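PDB 6ARQ: T-cell surface protein tactile from Homo sapiens, which promotes adhesion of NK cells to target cells by binding PVR and may serve adhesive interactions of activated T and NK cells. Local coordinates for residues A[34-39]-A[51-56]; A[69-74]-A[83-88]. The protein carries 1 engineered substitution. All blocks are in the same frame, centred on the assembly; numbering follows the deposited sequence.

Both contacts are antiparallel hairpins of the N-terminal V-type immunoglobulin domain, one from each sheet of its sandwich. Contact 1 comes first along the chain and pairs strands 33-42 and 46-53 of the larger sheet; contact 2 follows, pairing strand 70-73, outermost in the three-stranded sheet, with strand 79-86. Their centres lie about 14 Å apart, yet their inward side chains meet across the core. W39 CE2 packs 3.5 Å from L84 CB, and F72 stacks on the ring of Y52 while also touching M37. The hairpins thus pack together in the interface between the sheets, while contact 1 turns its Q36/Q38/V51 side to a chain of another protein and contact 2 its other face to a glycan.

Contact 1: A[34-39]-A[51-56]; sequences FVQMQW and VYHPQY
M37 and Y52 exchange both of their backbone bonds as an antiparallel hydrogen-bonded pair. M37 N donates to Y52 O at 3.0 Å, and Y52 N returns a straighter bond to M37 O, 2.8 Å long with 171° at the hydrogen. The M37 oxygen is also approached by V51 CA at 3.4 Å, a C-H···O contact; Q36 CA serves the Y52 oxygen in the same way. On the core face the side chains of M37 and Y52 run side by side, CG of the methionine against CB of the tyrosine.

The next pair, Q38 with V51, is non-hydrogen-bonded. Q38 O accepts a hydrogen bond from W82 NE1, the Q38 backbone also pairs with M100, and Q38 OE1 makes a weak hydrogen bond to the backbone of a chain of another protein. This is the C-C' hairpin of a V-set domain, and its C strand carries a classic beta bulge, V35 and Q36 both facing V102.

On the other face, Q36 CG lies anti to the backbone N (chi1 -154°) and comes within 3.4 Å of Y52 O. Beyond it, OE1 rests 3.5 Å from V51 CG1, while NE2 approaches the edge of the H53 ring with amide and ring planes 67° apart; NE2 has a weak bond to the backbone of the other protein.

H53 ND1 accepts a hydrogen bond from Q55 N (3.0 Å), which lies close to the ring plane, and a weaker one from Y56 N, an arrangement consistent with a proton on NE2, which makes a weak bond to a polar side chain of the other protein. V35 O sits over one ring face toward the rim, 3.1 Å from CD2, and Y56 CD2 covers the centre of the opposite face.

Contact 2: A[69-74]-A[83-88]; sequences LVTFTE and TLHLRN. With NAG (2-acetamido-2-deoxy-beta-D-glucopyranose), chain F.
H85 reaches across from strand 79-86 to T71, and its imidazole lies between the T71 hydroxyl and the acetamido group of a glycan. Its CB lies 3.8 Å from L69 O, the same oxygen that accepts H85 N at 2.8 Å. CG, anti to the carbonyl carbon (chi1 -58°), is 4.2 Å from that oxygen. CD2 follows the T71 side, 3.3 Å from OG1, and NE2 hydrogen-bonds that hydroxyl at 2.8 Å, with OG1 near the ring plane. CE1 approaches NAG O7 at 3.2 Å, and ND1 has a weak bond to N23 OD1, of the asparagine that probably carries this sugar.

T71 and T83 form the hydrogen-bonded pair, each amide donating to the other's oxygen; a water joins T83 OG1 to T73 OG1. On the other face the side chains of V70 and L84 cross obliquely, CG1 3.8 Å from CD1.

This is the D-E hairpin of the V-set sandwich. Strand 79-86 is the middle strand of its sheet, flanked by 70-73 and by 22-29, where L84 makes backbone hydrogen bonds with L24; V70 packs from the core face on W39 and A50 of the facing sheet, and L69, just before the strand, touches I49.

Contact 1: A[34-39]-A[51-56]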
loop_
_atom_site.group_PDB
_atom_site.type_symbol
_atom_site.label_atom_id
_atom_site.label_comp_id
_atom_site.label_asym_id
_atom_site.label_seq_id
_atom_site.Cartn_x
_atom_site.Cartn_y
_atom_site.Cartn_z
ATOM N N PHE A 34 -31.438 12.473 28.572
ATOM C CA PHE A 34 -30.067 12.980 28.536
ATOM C C PHE A 34 -29.146 11.934 29.151
ATOM O O PHE A 34 -29.410 11.459 30.257
ATOM C CB PHE A 34 -29.946 14.324 29.279
ATOM C CG PHE A 34 -30.826 15.427 28.744
ATOM C CD1 PHE A 34 -30.495 16.098 27.571
ATOM C CD2 PHE A 34 -31.974 15.813 29.425
ATOM C CE1 PHE A 34 -31.313 17.116 27.074
ATOM C CE2 PHE A 34 -32.785 16.842 28.934
ATOM C CZ PHE A 34 -32.456 17.475 27.754
ATOM N N VAL A 35 -28.092 11.546 28.426
ATOM C CA VAL A 35 -27.154 10.521 28.878
ATOM C C VAL A 35 -26.097 11.153 29.802
ATOM O O VAL A 35 -25.964 10.717 30.944
ATOM C CB VAL A 35 -26.525 9.751 27.686
ATOM C CG1 VAL A 35 -25.449 8.775 28.148
ATOM C CG2 VAL A 35 -27.593 9.021 26.879
ATOM N N GLN A 36 -25.355 12.162 29.312
ATOM C CA GLN A 36 -24.292 12.854 30.051
ATOM C C GLN A 36 -23.946 14.182 29.377
ATOM O O GLN A 36 -24.223 14.357 28.189
ATOM C CB GLN A 36 -23.034 11.962 30.125
ATOM C CG GLN A 36 -22.135 12.231 31.321
ATOM C CD GLN A 36 -20.844 11.468 31.223
ATOM O OE1 GLN A 36 -19.895 11.890 30.557
ATOM N NE2 GLN A 36 -20.773 10.336 31.902
ATOM N N MET A 37 -23.332 15.108 30.127
ATOM C CA MET A 37 -22.905 16.404 29.600
ATOM C C MET A 37 -21.664 16.905 30.319
ATOM O O MET A 37 -21.509 16.660 31.514
ATOM C CB MET A 37 -24.019 17.458 29.633
ATOM C CG MET A 37 -24.778 17.537 30.932
ATOM S SD MET A 37 -26.362 18.351 30.657
ATOM C CE MET A 37 -27.312 16.991 29.945
ATOM N N GLN A 38 -20.772 17.594 29.584
ATOM C CA GLN A 38 -19.520 18.097 30.148
ATOM C C GLN A 38 -19.118 19.468 29.599
ATOM O O GLN A 38 -19.548 19.856 28.517
ATOM C CB GLN A 38 -18.373 17.088 29.923
ATOM C CG GLN A 38 -18.040 16.807 28.456
ATOM C CD GLN A 38 -17.088 15.653 28.298
ATOM O OE1 GLN A 38 -17.401 14.507 28.634
ATOM N NE2 GLN A 38 -15.923 15.924 27.738
ATOM N N TRP A 39 -18.289 20.185 30.375
ATOM C CA TRP A 39 -17.679 21.474 30.052
ATOM C C TRP A 39 -16.170 21.309 30.115
ATOM O O TRP A 39 -15.668 20.663 31.040
ATOM C CB TRP A 39 -18.146 22.589 31.012
ATOM C CG TRP A 39 -19.379 23.324 30.575
ATOM C CD1 TRP A 39 -20.582 23.353 31.216
ATOM C CD2 TRP A 39 -19.514 24.177 29.428
ATOM N NE1 TRP A 39 -21.476 24.128 30.512
ATOM C CE2 TRP A 39 -20.848 24.643 29.407
ATOM C CE3 TRP A 39 -18.643 24.576 28.399
ATOM C CZ2 TRP A 39 -21.325 25.503 28.412
ATOM C CZ3 TRP A 39 -19.117 25.428 27.414
ATOM C CH2 TRP A 39 -20.442 25.884 27.427
ATOM N N VAL A 51 -18.522 17.584 34.759
ATOM C CA VAL A 51 -19.333 16.543 34.112
ATOM C C VAL A 51 -20.616 16.344 34.933
ATOM O O VAL A 51 -20.554 16.306 36.162
ATOM C CB VAL A 51 -18.567 15.194 33.921
ATOM C CG1 VAL A 51 -19.415 14.168 33.175
ATOM C CG2 VAL A 51 -17.246 15.393 33.194
ATOM N N TYR A 52 -21.768 16.219 34.254
ATOM C CA TYR A 52 -23.052 15.961 34.896
ATOM C C TYR A 52 -23.734 14.756 34.259
ATOM O O TYR A 52 -23.861 14.675 33.036
ATOM C CB TYR A 52 -23.983 17.189 34.863
ATOM C CG TYR A 52 -25.370 16.909 35.411
ATOM C CD1 TYR A 52 -25.613 16.906 36.781
ATOM C CD2 TYR A 52 -26.432 16.617 34.559
ATOM C CE1 TYR A 52 -26.881 16.627 37.291
ATOM C CE2 TYR A 52 -27.698 16.316 35.057
ATOM C CZ TYR A 52 -27.923 16.335 36.423
ATOM O OH TYR A 52 -29.175 16.054 36.912
ATOM N N HIS A 53 -24.204 13.844 35.114
ATOM C CA HIS A 53 -24.946 12.649 34.740
ATOM C C HIS A 53 -26.254 12.626 35.543
ATOM O O HIS A 53 -26.206 12.858 36.752
ATOM C CB HIS A 53 -24.106 11.391 34.991
ATOM C CG HIS A 53 -24.665 10.158 34.358
ATOM N ND1 HIS A 53 -25.754 9.496 34.899
ATOM C CD2 HIS A 53 -24.238 9.477 33.269
ATOM C CE1 HIS A 53 -25.969 8.456 34.112
ATOM N NE2 HIS A 53 -25.083 8.402 33.119
ATOM N N PRO A 54 -27.428 12.354 34.919
ATOM C CA PRO A 54 -28.695 12.373 35.681
ATOM C C PRO A 54 -28.764 11.382 36.848
ATOM O O PRO A 54 -29.476 11.654 37.815
ATOM C CB PRO A 54 -29.744 12.029 34.622
ATOM C CG PRO A 54 -29.126 12.459 33.341
ATOM C CD PRO A 54 -27.683 12.094 33.490
ATOM N N GLN A 55 -28.022 10.261 36.772
ATOM C CA GLN A 55 -28.000 9.245 37.823
ATOM C C GLN A 55 -26.824 9.443 38.793
ATOM O O GLN A 55 -27.045 9.491 40.004
ATOM C CB GLN A 55 -27.954 7.831 37.214
ATOM C CG GLN A 55 -29.328 7.167 37.090
ATOM C CD GLN A 55 -29.784 6.408 38.327
ATOM O OE1 GLN A 55 -29.247 6.548 39.436
ATOM N NE2 GLN A 55 -30.811 5.584 38.161
ATOM N N TYR A 56 -25.587 9.562 38.268
ATOM C CA TYR A 56 -24.369 9.693 39.075
ATOM C C TYR A 56 -24.159 11.106 39.657
ATOM O O TYR A 56 -23.389 11.254 40.610
ATOM C CB TYR A 56 -23.126 9.267 38.272
ATOM C CG TYR A 56 -23.240 7.913 37.601
ATOM C CD1 TYR A 56 -23.406 6.751 38.349
ATOM C CD2 TYR A 56 -23.139 7.789 36.219
ATOM C CE1 TYR A 56 -23.516 5.504 37.735
ATOM C CE2 TYR A 56 -23.248 6.548 35.592
ATOM C CZ TYR A 56 -23.439 5.407 36.355
ATOM O OH TYR A 56 -23.523 4.182 35.740
#

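Contact 2: A[69-74]-A[83-88]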
loop_
_atom_site.group_PDB
_atom_site.type_symbol
_atom_site.label_atom_id
_atom_site.label_comp_id
_atom_site.label_asym_id
_atom_site.label_seq_id
_atom_site.Cartn_x
_atom_site.Cartn_y
_atom_site.Cartn_z
ATOM N N LEU A 69 -20.057 27.286 39.807
ATOM C CA LEU A 69 -19.296 27.136 38.565
ATOM C C LEU A 69 -20.171 26.596 37.424
ATOM O O LEU A 69 -20.047 27.077 36.299
ATOM C CB LEU A 69 -18.074 26.221 38.791
ATOM C CG LEU A 69 -17.035 26.106 37.663
ATOM C CD1 LEU A 69 -16.217 27.389 37.514
ATOM C CD2 LEU A 69 -16.101 24.951 37.921
ATOM N N VAL A 70 -21.032 25.595 37.703
ATOM C CA VAL A 70 -21.923 24.984 36.702
ATOM C C VAL A 70 -23.355 24.834 37.242
ATOM O O VAL A 70 -23.554 24.723 38.454
ATOM C CB VAL A 70 -21.403 23.629 36.147
ATOM C CG1 VAL A 70 -20.261 23.833 35.156
ATOM C CG2 VAL A 70 -21.006 22.663 37.265
ATOM N N THR A 71 -24.347 24.844 36.327
ATOM C CA THR A 71 -25.779 24.704 36.622
ATOM C C THR A 71 -26.469 23.916 35.495
ATOM O O THR A 71 -26.147 24.099 34.319
ATOM C CB THR A 71 -26.446 26.094 36.819
ATOM O OG1 THR A 71 -25.668 26.892 37.711
ATOM C CG2 THR A 71 -27.879 26.004 37.353
ATOM N N PHE A 72 -27.422 23.053 35.870
ATOM C CA PHE A 72 -28.239 22.262 34.957
ATOM C C PHE A 72 -29.710 22.529 35.280
ATOM O O PHE A 72 -30.183 22.133 36.344
ATOM C CB PHE A 72 -27.886 20.764 35.058
ATOM C CG PHE A 72 -28.839 19.834 34.345
ATOM C CD1 PHE A 72 -28.750 19.636 32.973
ATOM C CD2 PHE A 72 -29.818 19.141 35.050
ATOM C CE1 PHE A 72 -29.624 18.767 32.317
ATOM C CE2 PHE A 72 -30.700 18.280 34.390
ATOM C CZ PHE A 72 -30.598 18.099 33.028
ATOM N N THR A 73 -30.419 23.231 34.384
ATOM C CA THR A 73 -31.831 23.562 34.579
ATOM C C THR A 73 -32.677 22.613 33.724
ATOM O O THR A 73 -32.591 22.657 32.498
ATOM C CB THR A 73 -32.089 25.054 34.268
ATOM O OG1 THR A 73 -31.133 25.861 34.960
ATOM C CG2 THR A 73 -33.502 25.501 34.638
ATOM N N GLU A 74 -33.475 21.747 34.377
ATOM C CA GLU A 74 -34.345 20.777 33.704
ATOM C C GLU A 74 -35.737 21.360 33.481
ATOM O O GLU A 74 -35.895 22.309 32.714
ATOM C CB GLU A 74 -34.438 19.478 34.517
ATOM N N THR A 83 -25.261 25.150 31.715
ATOM C CA THR A 83 -24.588 26.439 31.880
ATOM C C THR A 83 -23.268 26.357 32.654
ATOM O O THR A 83 -23.165 25.627 33.638
ATOM C CB THR A 83 -25.538 27.422 32.599
ATOM O OG1 THR A 83 -26.869 27.259 32.102
ATOM C CG2 THR A 83 -25.116 28.874 32.444
ATOM N N LEU A 84 -22.278 27.160 32.211
ATOM C CA LEU A 84 -20.962 27.358 32.824
ATOM C C LEU A 84 -20.855 28.839 33.212
ATOM O O LEU A 84 -20.940 29.711 32.342
ATOM C CB LEU A 84 -19.831 26.924 31.865
ATOM C CG LEU A 84 -18.383 27.216 32.282
ATOM C CD1 LEU A 84 -17.884 26.221 33.322
ATOM C CD2 LEU A 84 -17.467 27.193 31.080
ATOM N N HIS A 85 -20.714 29.118 34.516
ATOM C CA HIS A 85 -20.666 30.480 35.044
ATOM C C HIS A 85 -19.243 30.989 35.225
ATOM O O HIS A 85 -18.407 30.317 35.832
ATOM C CB HIS A 85 -21.426 30.575 36.372
ATOM C CG HIS A 85 -22.858 30.161 36.262
ATOM N ND1 HIS A 85 -23.815 31.011 35.744
ATOM C CD2 HIS A 85 -23.446 28.987 36.585
ATOM C CE1 HIS A 85 -24.951 30.337 35.779
ATOM N NE2 HIS A 85 -24.778 29.113 36.275
ATOM N N LEU A 86 -18.984 32.194 34.688
ATOM C CA LEU A 86 -17.702 32.900 34.764
ATOM C C LEU A 86 -17.967 34.315 35.259
ATOM O O LEU A 86 -18.741 35.043 34.633
ATOM C CB LEU A 86 -16.985 32.902 33.397
ATOM C CG LEU A 86 -16.634 31.534 32.794
ATOM C CD1 LEU A 86 -16.495 31.619 31.294
ATOM C CD2 LEU A 86 -15.376 30.947 33.421
ATOM N N ARG A 87 -17.381 34.684 36.414
ATOM C CA ARG A 87 -17.588 35.992 37.050
ATOM C C ARG A 87 -16.270 36.731 37.286
ATOM O O ARG A 87 -15.267 36.092 37.603
ATOM C CB ARG A 87 -18.332 35.824 38.388
ATOM C CG ARG A 87 -19.720 35.212 38.252
ATOM C CD ARG A 87 -20.378 34.980 39.595
ATOM N NE ARG A 87 -21.458 33.997 39.497
ATOM C CZ ARG A 87 -21.298 32.689 39.671
ATOM N NH1 ARG A 87 -20.101 32.193 39.961
ATOM N NH2 ARG A 87 -22.333 31.868 39.558
ATOM N N ASN A 88 -16.293 38.083 37.165
ATOM C CA ASN A 88 -15.154 39.005 37.344
ATOM C C ASN A 88 -13.911 38.462 36.605
ATOM O O ASN A 88 -12.857 38.222 37.204
ATOM C CB ASN A 88 -14.872 39.253 38.836
ATOM C CG ASN A 88 -14.724 40.711 39.197
ATOM O OD1 ASN A 88 -13.814 41.411 38.736
ATOM N ND2 ASN A 88 -15.605 41.196 40.058
HETATM C C1 NAG F . -26.350 34.939 34.081
HETATM C C2 NAG F . -26.548 34.436 35.512
HETATM C C3 NAG F . -27.018 35.624 36.355
HETATM C C4 NAG F . -26.063 36.813 36.230
HETATM C C5 NAG F . -25.892 37.209 34.763
HETATM C C6 NAG F . -24.847 38.279 34.545
HETATM C C7 NAG F . -27.634 32.403 36.427
HETATM C C8 NAG F . -28.704 31.377 36.199
HETATM N N2 NAG F . -27.551 33.380 35.503
HETATM O O3 NAG F . -27.126 35.235 37.720
HETATM O O4 NAG F . -26.578 37.918 36.966
HETATM O O5 NAG F . -25.468 36.064 34.003
HETATM O O6 NAG F . -24.657 38.547 33.162
HETATM O O7 NAG F . -26.884 32.356 37.400
HETATM O O HOH W 1 -28.665 26.448 33.964
#